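Local structure of 16S rRNA (adenine(1408)-N(1))-methyltransferase (Escherichia coli, 3P2E) at residues T18-Q23 against N48-G53; R26-L31 against R37-L42; K41-D46 against S78-V83. The protein methylates N1 of adenine 1408 in 16S rRNA of assembled 30S ribosomal subunits, using S-adenosyl-L-methionine, and so confers resistance to various aminoglycosides. All coordinates share one frame; numbering follows the deposited sequence.

Interaction 1 of 3, residues T18-Q23 against N48-G53; sequences TEIIGQ and NTFYIG
The ring of Phe50 meets Ile20 and Ile21, joining helix 14-21 to strand 49-54 in the Rossmann-like sheet of a class I methyltransferase. The contact is wholly apolar and lies toward the surface. Starting at the strand, Phe50 CB already comes within 4.2 Å of Ile21 CD1. The next bond sets CG anti to the backbone N of Phe50 (chi1 -173°), which carries the ring out toward the helix, and Phe50 CG stands 3.8 Å from the same Ile21 CD1. From there the two isoleucines divide the rim, both methyls coming obliquely from the same side of the ring. Phe50 CD2 is only 3.2 Å from Ile21 CD1, a tight fit, and Phe50 CE2 follows at 3.7 Å from that methyl. The isoleucines present different branches: Ile20 uses its short CG2 arm, whereas Ile21 reaches over with the tip of its longer one, its side chain crossing that of Phe50 at about a right angle. Around them, the Phe50 ring also meets Phe24, with planes at about 40°, and Val81 of the edge strand, while Ile21 leans on Val27. Along the remaining edge of the ring, Phe50 CD1 lies 4.0 Å from Ile20 CG2 and Phe50 CE1 closes to 3.3 Å from it; at the far end Phe50 CZ stands 3.5 Å from Ile20 CG2.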
# COMPACT_ATOMS: atom_id res chain seq x y z
N THR A 18 -12.76 -3.07 -13.97
CA THR A 18 -12.86 -4.50 -14.21
C THR A 18 -12.22 -4.89 -15.53
O THR A 18 -11.53 -5.91 -15.63
CB THR A 18 -14.34 -4.96 -14.20
OG1 THR A 18 -14.92 -4.66 -12.93
CG2 THR A 18 -14.44 -6.46 -14.47
N GLU A 19 -12.41 -4.05 -16.55
CA GLU A 19 -11.85 -4.31 -17.87
C GLU A 19 -10.33 -4.29 -17.81
O GLU A 19 -9.66 -5.15 -18.38
CB GLU A 19 -12.37 -3.26 -18.86
CG GLU A 19 -12.09 -3.58 -20.33
CD GLU A 19 -10.69 -3.17 -20.77
OE1 GLU A 19 -10.32 -3.48 -21.92
OE2 GLU A 19 -9.97 -2.54 -19.97
N ILE A 20 -9.78 -3.30 -17.10
CA ILE A 20 -8.34 -3.17 -16.96
C ILE A 20 -7.76 -4.37 -16.20
O ILE A 20 -6.75 -4.93 -16.61
CB ILE A 20 -7.98 -1.88 -16.19
CG1 ILE A 20 -8.54 -0.66 -16.93
CG2 ILE A 20 -6.47 -1.77 -16.04
CD1 ILE A 20 -8.05 -0.52 -18.36
N ILE A 21 -8.41 -4.74 -15.11
CA ILE A 21 -7.97 -5.88 -14.30
C ILE A 21 -7.93 -7.16 -15.13
O ILE A 21 -7.16 -8.08 -14.83
CB ILE A 21 -8.93 -6.12 -13.10
CG1 ILE A 21 -9.09 -4.85 -12.27
CG2 ILE A 21 -8.41 -7.25 -12.24
CD1 ILE A 21 -7.81 -4.35 -11.67
N GLY A 22 -8.76 -7.22 -16.16
CA GLY A 22 -8.84 -8.39 -17.01
C GLY A 22 -7.56 -8.98 -17.57
O GLY A 22 -7.45 -10.20 -17.70
N GLN A 23 -6.59 -8.15 -17.91
CA GLN A 23 -5.34 -8.65 -18.47
C GLN A 23 -4.30 -9.03 -17.43
O GLN A 23 -3.14 -9.26 -17.76
CB GLN A 23 -4.73 -7.62 -19.43
CG GLN A 23 -5.57 -7.34 -20.66
CD GLN A 23 -4.80 -6.60 -21.73
OE1 GLN A 23 -3.80 -7.10 -22.24
NE2 GLN A 23 -5.26 -5.40 -22.06
N ASN A 48 2.23 -9.22 -14.45
CA ASN A 48 1.04 -10.06 -14.37
C ASN A 48 0.23 -9.66 -13.14
O ASN A 48 -0.70 -10.37 -12.72
CB ASN A 48 1.40 -11.54 -14.29
CG ASN A 48 0.23 -12.45 -14.62
OD1 ASN A 48 0.27 -13.66 -14.36
ND2 ASN A 48 -0.82 -11.89 -15.21
N THR A 49 0.60 -8.53 -12.54
CA THR A 49 -0.11 -8.01 -11.38
C THR A 49 -0.50 -6.57 -11.67
O THR A 49 0.31 -5.79 -12.21
CB THR A 49 0.77 -8.04 -10.10
OG1 THR A 49 1.03 -9.40 -9.72
CG2 THR A 49 0.05 -7.33 -8.95
N PHE A 50 -1.73 -6.21 -11.34
CA PHE A 50 -2.19 -4.85 -11.54
C PHE A 50 -2.00 -4.15 -10.21
O PHE A 50 -2.53 -4.59 -9.18
CB PHE A 50 -3.66 -4.81 -11.95
CG PHE A 50 -4.14 -3.43 -12.32
CD1 PHE A 50 -3.64 -2.81 -13.46
CD2 PHE A 50 -5.04 -2.75 -11.51
CE1 PHE A 50 -4.04 -1.51 -13.79
CE2 PHE A 50 -5.45 -1.45 -11.83
CZ PHE A 50 -4.94 -0.83 -12.98
N TYR A 51 -1.24 -3.06 -10.22
CA TYR A 51 -0.93 -2.30 -9.02
C TYR A 51 -1.78 -1.05 -8.82
O TYR A 51 -1.88 -0.20 -9.71
CB TYR A 51 0.56 -1.94 -9.01
CG TYR A 51 1.44 -3.15 -8.79
CD1 TYR A 51 1.74 -3.59 -7.50
CD2 TYR A 51 1.90 -3.90 -9.87
CE1 TYR A 51 2.48 -4.75 -7.29
CE2 TYR A 51 2.64 -5.07 -9.66
CZ TYR A 51 2.92 -5.48 -8.37
OH TYR A 51 3.64 -6.63 -8.17
N ILE A 52 -2.38 -0.95 -7.65
CA ILE A 52 -3.23 0.17 -7.30
C ILE A 52 -2.65 0.90 -6.10
O ILE A 52 -2.60 0.35 -5.00
CB ILE A 52 -4.65 -0.30 -6.94
CG1 ILE A 52 -5.24 -1.09 -8.12
CG2 ILE A 52 -5.54 0.89 -6.59
CD1 ILE A 52 -6.60 -1.70 -7.82
N GLY A 53 -2.20 2.13 -6.33
CA GLY A 53 -1.62 2.93 -5.27
C GLY A 53 -2.62 3.99 -4.85
O GLY A 53 -3.07 4.78 -5.68

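Interaction 2 of 3, residues R26-L31 against R37-L42; sequences RVHIDL and RNIYKL. With SAH (S-adenosyl-L-homocysteine), chain C.
Ile39 points its CD1 methyl into the angle between His28 and Asp30, and this makes up most of the apolar part of the contact. The methyl sits 3.9 Å from Asp30 CB and meets the imidazole of His28 at its edge, with Ile39 CD1 4.2 Å from His28 CD2. CG1 of Ile39 stands anti to the backbone N (chi1 -160°), which is how its longer arm gets across to the strand. Leu42, one turn on, adds a looser touch, its CD1 4.3 Å from His28 NE2. The polar ends of the strand residues are held by other partners: His28 ND1 bonds Ser100 OG, Ser102 OG reaches both His28 NE2 and Asp30 OD1, and Thr33 OG1 bonds Asp30 OD2.

Water supplies the polar link across the contact. One molecule lies 2.7 Å from Asp30 OD2, to which it probably donates, and accepts from Asn38 ND2 at 3.0 Å; it also accepts from the amino N of S-adenosyl-L-homocysteine at 2.9 Å. The same Asn38 ND2 lies 2.8 Å from the ligand's carboxylate OXT, while Asn38 OD1 takes a hydrogen bond from Ser195 N.

The helix segment runs back nearly antiparallel to the strand, at 163°. This strand, glycine-rich loop and helix open the first beta-alpha-beta unit of the Rossmann-like methyltransferase fold, and the amino-acid end of the cofactor product is seated there.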
# COMPACT_ATOMS: atom_id res chain seq x y z
N ARG A 26 -3.43 -11.01 -10.91
CA ARG A 26 -3.47 -10.57 -9.51
C ARG A 26 -3.63 -9.06 -9.41
O ARG A 26 -3.35 -8.33 -10.36
CB ARG A 26 -2.17 -10.95 -8.78
CG ARG A 26 -1.83 -12.43 -8.81
CD ARG A 26 -0.51 -12.73 -8.10
NE ARG A 26 -0.64 -12.76 -6.64
CZ ARG A 26 -0.67 -11.68 -5.85
NH1 ARG A 26 -0.58 -10.47 -6.37
NH2 ARG A 26 -0.79 -11.84 -4.54
N VAL A 27 -4.11 -8.61 -8.26
CA VAL A 27 -4.29 -7.19 -8.00
C VAL A 27 -3.65 -6.89 -6.64
O VAL A 27 -3.92 -7.57 -5.65
CB VAL A 27 -5.79 -6.79 -7.94
CG1 VAL A 27 -5.93 -5.34 -7.48
CG2 VAL A 27 -6.43 -6.98 -9.30
N HIS A 28 -2.78 -5.88 -6.61
CA HIS A 28 -2.13 -5.49 -5.37
C HIS A 28 -2.48 -4.04 -5.05
O HIS A 28 -2.41 -3.18 -5.92
CB HIS A 28 -0.60 -5.60 -5.51
CG HIS A 28 0.14 -5.16 -4.29
ND1 HIS A 28 0.31 -5.98 -3.19
CD2 HIS A 28 0.69 -3.97 -3.96
CE1 HIS A 28 0.94 -5.30 -2.24
NE2 HIS A 28 1.17 -4.08 -2.68
N ILE A 29 -2.86 -3.78 -3.80
CA ILE A 29 -3.19 -2.43 -3.38
C ILE A 29 -2.16 -1.95 -2.36
O ILE A 29 -1.84 -2.66 -1.41
CB ILE A 29 -4.60 -2.34 -2.71
CG1 ILE A 29 -5.69 -2.57 -3.76
CG2 ILE A 29 -4.78 -0.97 -2.05
CD1 ILE A 29 -7.12 -2.52 -3.21
N ASP A 30 -1.64 -0.75 -2.58
CA ASP A 30 -0.68 -0.14 -1.67
C ASP A 30 -1.37 1.11 -1.14
O ASP A 30 -1.56 2.09 -1.88
CB ASP A 30 0.62 0.22 -2.40
CG ASP A 30 1.68 0.77 -1.46
OD1 ASP A 30 1.84 0.22 -0.35
OD2 ASP A 30 2.38 1.74 -1.84
N LEU A 31 -1.79 1.06 0.12
CA LEU A 31 -2.50 2.17 0.77
C LEU A 31 -1.52 3.16 1.40
O LEU A 31 -0.60 2.76 2.12
CB LEU A 31 -3.44 1.60 1.84
CG LEU A 31 -4.24 2.58 2.70
CD1 LEU A 31 -5.08 3.50 1.81
CD2 LEU A 31 -5.12 1.79 3.65
N ARG A 37 6.78 5.89 -6.20
CA ARG A 37 8.02 5.24 -6.62
C ARG A 37 8.12 3.78 -6.19
O ARG A 37 8.67 2.96 -6.92
CB ARG A 37 9.24 6.01 -6.12
CG ARG A 37 9.43 7.35 -6.81
CD ARG A 37 10.69 8.06 -6.33
NE ARG A 37 10.77 9.42 -6.87
CZ ARG A 37 10.93 9.71 -8.16
NH1 ARG A 37 11.02 8.74 -9.06
NH2 ARG A 37 10.97 10.98 -8.54
N ASN A 38 7.59 3.46 -5.02
CA ASN A 38 7.65 2.08 -4.55
C ASN A 38 6.78 1.19 -5.43
O ASN A 38 7.20 0.10 -5.83
CB ASN A 38 7.17 1.96 -3.10
CG ASN A 38 8.13 2.60 -2.11
OD1 ASN A 38 9.33 2.71 -2.37
ND2 ASN A 38 7.59 3.02 -0.96
N ILE A 39 5.58 1.67 -5.75
CA ILE A 39 4.65 0.91 -6.57
C ILE A 39 5.18 0.79 -8.00
O ILE A 39 4.98 -0.24 -8.66
CB ILE A 39 3.25 1.57 -6.58
CG1 ILE A 39 2.19 0.54 -6.99
CG2 ILE A 39 3.23 2.75 -7.52
CD1 ILE A 39 1.95 -0.52 -5.95
N TYR A 40 5.86 1.83 -8.47
CA TYR A 40 6.42 1.82 -9.82
C TYR A 40 7.44 0.69 -9.94
O TYR A 40 7.48 -0.01 -10.95
CB TYR A 40 7.12 3.16 -10.13
CG TYR A 40 7.62 3.27 -11.55
CD1 TYR A 40 6.83 3.85 -12.55
CD2 TYR A 40 8.86 2.74 -11.92
CE1 TYR A 40 7.27 3.90 -13.87
CE2 TYR A 40 9.30 2.78 -13.25
CZ TYR A 40 8.50 3.36 -14.22
OH TYR A 40 8.92 3.39 -15.53
N LYS A 41 8.26 0.51 -8.91
CA LYS A 41 9.27 -0.55 -8.92
C LYS A 41 8.62 -1.92 -8.88
O LYS A 41 9.06 -2.84 -9.57
CB LYS A 41 10.24 -0.39 -7.75
CG LYS A 41 11.34 -1.46 -7.73
CD LYS A 41 12.35 -1.21 -6.62
CE LYS A 41 13.45 -2.26 -6.65
NZ LYS A 41 14.47 -2.03 -5.58
N LEU A 42 7.58 -2.08 -8.07
CA LEU A 42 6.89 -3.37 -7.99
C LEU A 42 6.29 -3.72 -9.35
O LEU A 42 6.41 -4.85 -9.82
CB LEU A 42 5.77 -3.32 -6.96
CG LEU A 42 6.17 -3.19 -5.49
CD1 LEU A 42 4.91 -3.18 -4.63
CD2 LEU A 42 7.08 -4.35 -5.11
N SAH C . 4.21 4.36 1.51
CA SAH C . 4.88 5.54 1.40
CB SAH C . 4.59 6.43 2.61
CG SAH C . 4.87 7.90 2.50
SD SAH C . 4.52 8.90 3.91
C SAH C . 6.42 5.23 1.15
O SAH C . 6.84 6.13 0.55
OXT SAH C . 6.99 4.30 1.51
C5' SAH C . 2.89 8.55 4.59
C4' SAH C . 1.83 8.63 3.40
O4' SAH C . 0.63 8.18 4.04
C3' SAH C . 1.57 10.02 2.85
O3' SAH C . 1.77 10.05 1.41
C2' SAH C . 0.11 10.36 3.33
O2' SAH C . -0.65 11.18 2.46
C1' SAH C . -0.50 8.95 3.52
N9 SAH C . -1.64 8.90 4.51
C8 SAH C . -1.67 9.47 5.80
N7 SAH C . -2.83 9.31 6.40
C5 SAH C . -3.59 8.59 5.42
C6 SAH C . -4.95 8.14 5.54
N6 SAH C . -5.69 8.37 6.65
N1 SAH C . -5.42 7.47 4.43
C2 SAH C . -4.65 7.23 3.28
N3 SAH C . -3.33 7.67 3.18
C4 SAH C . -2.89 8.34 4.29
O HOH W 1 4.55 3.19 -1.08

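Interaction 3 of 3, residues K41-D46 against S78-V83; sequences KLAIND and SNVVFV
Ala43 O is gripped by two N-H groups that arrive from opposite faces of its carbonyl plane. Asn79 ND2 gives it a nearly straight hydrogen bond of 3.1 Å (170° at the hydrogen), and Asp46 N reaches it at 3.3 Å as the helix runs out. The oxygen lies almost in the amide plane of Asn79, although the donor is tilted from the carbonyl plane of Ala43. Asn79 gets there by placing CG between its backbone N and carbonyl carbon (chi1 65°). Its ND2 has a further acceptor in Thr49 O, so one amide nitrogen spans the end of the helix and the start of a strand, and both bonds should hold its rotation. Asp46 O is also near, 3.0 Å from Asn79 ND2, but at an angle too poor for a bond.

The apolar half of the contact hangs on the same alanine. Ala43 CB presses on Val80 CG2 at 3.2 Å, tighter than normal van der Waals packing, and Asn79 OD1 flanks that CB at 3.6 Å. Ala43 also packs on Tyr51 of the neighbouring strand 49-54, and helix 37-44 reaches edge strand 80-83, where Val80 also touches Ile68 of helix 62-68.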
# COMPACT_ATOMS: atom_id res chain seq x y z
N LYS A 41 8.26 0.51 -8.91
CA LYS A 41 9.27 -0.55 -8.92
C LYS A 41 8.62 -1.92 -8.88
O LYS A 41 9.06 -2.84 -9.57
CB LYS A 41 10.24 -0.39 -7.75
CG LYS A 41 11.34 -1.46 -7.73
CD LYS A 41 12.35 -1.21 -6.62
CE LYS A 41 13.45 -2.26 -6.65
NZ LYS A 41 14.47 -2.03 -5.58
N LEU A 42 7.58 -2.08 -8.07
CA LEU A 42 6.89 -3.37 -7.99
C LEU A 42 6.29 -3.72 -9.35
O LEU A 42 6.41 -4.85 -9.82
CB LEU A 42 5.77 -3.32 -6.96
CG LEU A 42 6.17 -3.19 -5.49
CD1 LEU A 42 4.91 -3.18 -4.63
CD2 LEU A 42 7.08 -4.35 -5.11
N ALA A 43 5.66 -2.73 -9.96
CA ALA A 43 4.99 -2.90 -11.24
C ALA A 43 5.95 -3.21 -12.38
O ALA A 43 5.66 -4.04 -13.23
CB ALA A 43 4.20 -1.65 -11.57
N ILE A 44 7.09 -2.53 -12.40
CA ILE A 44 8.07 -2.76 -13.46
C ILE A 44 8.63 -4.18 -13.37
O ILE A 44 9.05 -4.75 -14.38
CB ILE A 44 9.21 -1.70 -13.38
CG1 ILE A 44 10.10 -1.78 -14.63
CG2 ILE A 44 10.03 -1.90 -12.12
CD1 ILE A 44 11.17 -2.86 -14.58
N ASN A 45 8.63 -4.77 -12.18
CA ASN A 45 9.17 -6.12 -12.01
C ASN A 45 8.15 -7.26 -12.09
O ASN A 45 8.52 -8.42 -11.98
CB ASN A 45 9.96 -6.22 -10.70
CG ASN A 45 11.22 -5.38 -10.72
OD1 ASN A 45 11.34 -4.40 -9.98
ND2 ASN A 45 12.16 -5.75 -11.57
N ASP A 46 6.88 -6.94 -12.28
CA ASP A 46 5.84 -7.97 -12.35
C ASP A 46 4.67 -7.50 -13.20
O ASP A 46 3.78 -6.80 -12.72
CB ASP A 46 5.39 -8.34 -10.93
CG ASP A 46 4.21 -9.29 -10.91
OD1 ASP A 46 3.95 -9.97 -11.92
OD2 ASP A 46 3.54 -9.36 -9.86
N SER A 78 1.56 -0.14 -17.98
CA SER A 78 0.15 -0.40 -18.22
C SER A 78 -0.50 -1.11 -17.04
O SER A 78 -1.69 -1.40 -17.08
CB SER A 78 -0.02 -1.26 -19.48
OG SER A 78 0.55 -0.63 -20.62
N ASN A 79 0.28 -1.38 -16.00
CA ASN A 79 -0.24 -2.10 -14.84
C ASN A 79 -0.24 -1.31 -13.53
O ASN A 79 -0.06 -1.89 -12.46
CB ASN A 79 0.52 -3.42 -14.67
CG ASN A 79 2.00 -3.23 -14.35
OD1 ASN A 79 2.64 -2.28 -14.80
ND2 ASN A 79 2.55 -4.17 -13.59
N VAL A 80 -0.45 -0.00 -13.63
CA VAL A 80 -0.48 0.86 -12.45
C VAL A 80 -1.57 1.92 -12.56
O VAL A 80 -1.79 2.48 -13.63
CB VAL A 80 0.87 1.61 -12.25
CG1 VAL A 80 0.80 2.50 -11.01
CG2 VAL A 80 2.00 0.63 -12.14
N VAL A 81 -2.27 2.16 -11.46
CA VAL A 81 -3.28 3.20 -11.41
C VAL A 81 -3.16 3.84 -10.04
O VAL A 81 -2.91 3.15 -9.04
CB VAL A 81 -4.72 2.65 -11.61
CG1 VAL A 81 -5.11 1.74 -10.46
CG2 VAL A 81 -5.70 3.82 -11.71
N PHE A 82 -3.28 5.17 -10.00
CA PHE A 82 -3.19 5.91 -8.75
C PHE A 82 -4.57 6.43 -8.40
O PHE A 82 -5.19 7.18 -9.16
CB PHE A 82 -2.20 7.07 -8.89
CG PHE A 82 -0.77 6.61 -9.00
CD1 PHE A 82 -0.21 5.79 -8.03
CD2 PHE A 82 0.02 7.01 -10.08
CE1 PHE A 82 1.12 5.35 -8.13
CE2 PHE A 82 1.35 6.58 -10.19
CZ PHE A 82 1.90 5.75 -9.20
N VAL A 83 -5.05 6.00 -7.24
CA VAL A 83 -6.37 6.36 -6.73
C VAL A 83 -6.23 7.42 -5.64
O VAL A 83 -5.44 7.26 -4.71
CB VAL A 83 -7.05 5.11 -6.14
CG1 VAL A 83 -8.34 5.49 -5.44
CG2 VAL A 83 -7.31 4.10 -7.26

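Three neighbouring parallel strands, 80-83, 49-54 and 26-31, tie the contacts together. Interaction 1 packs helix 14-21 on one face of this sheet; interactions 2 and 3 both use helix 37-44 on the other, their centres about 6 Å apart. Tyr51, next to Phe50 but on the opposite face, links interactions 2 and 3: its CD1 is 3.4 Å from Ile39 CD1 of interaction 2, and its CD2 is 3.5 Å from Ala43 CA of interaction 3. Ile39 CG2 also reaches Phe82 CE1 at 3.4 Å. Only interaction 2 touches the S-adenosyl-L-homocysteine; in interaction 3 the Val80 side chain is about 13 Å from the ligand, and interaction 1 is plain packing away from the pocket.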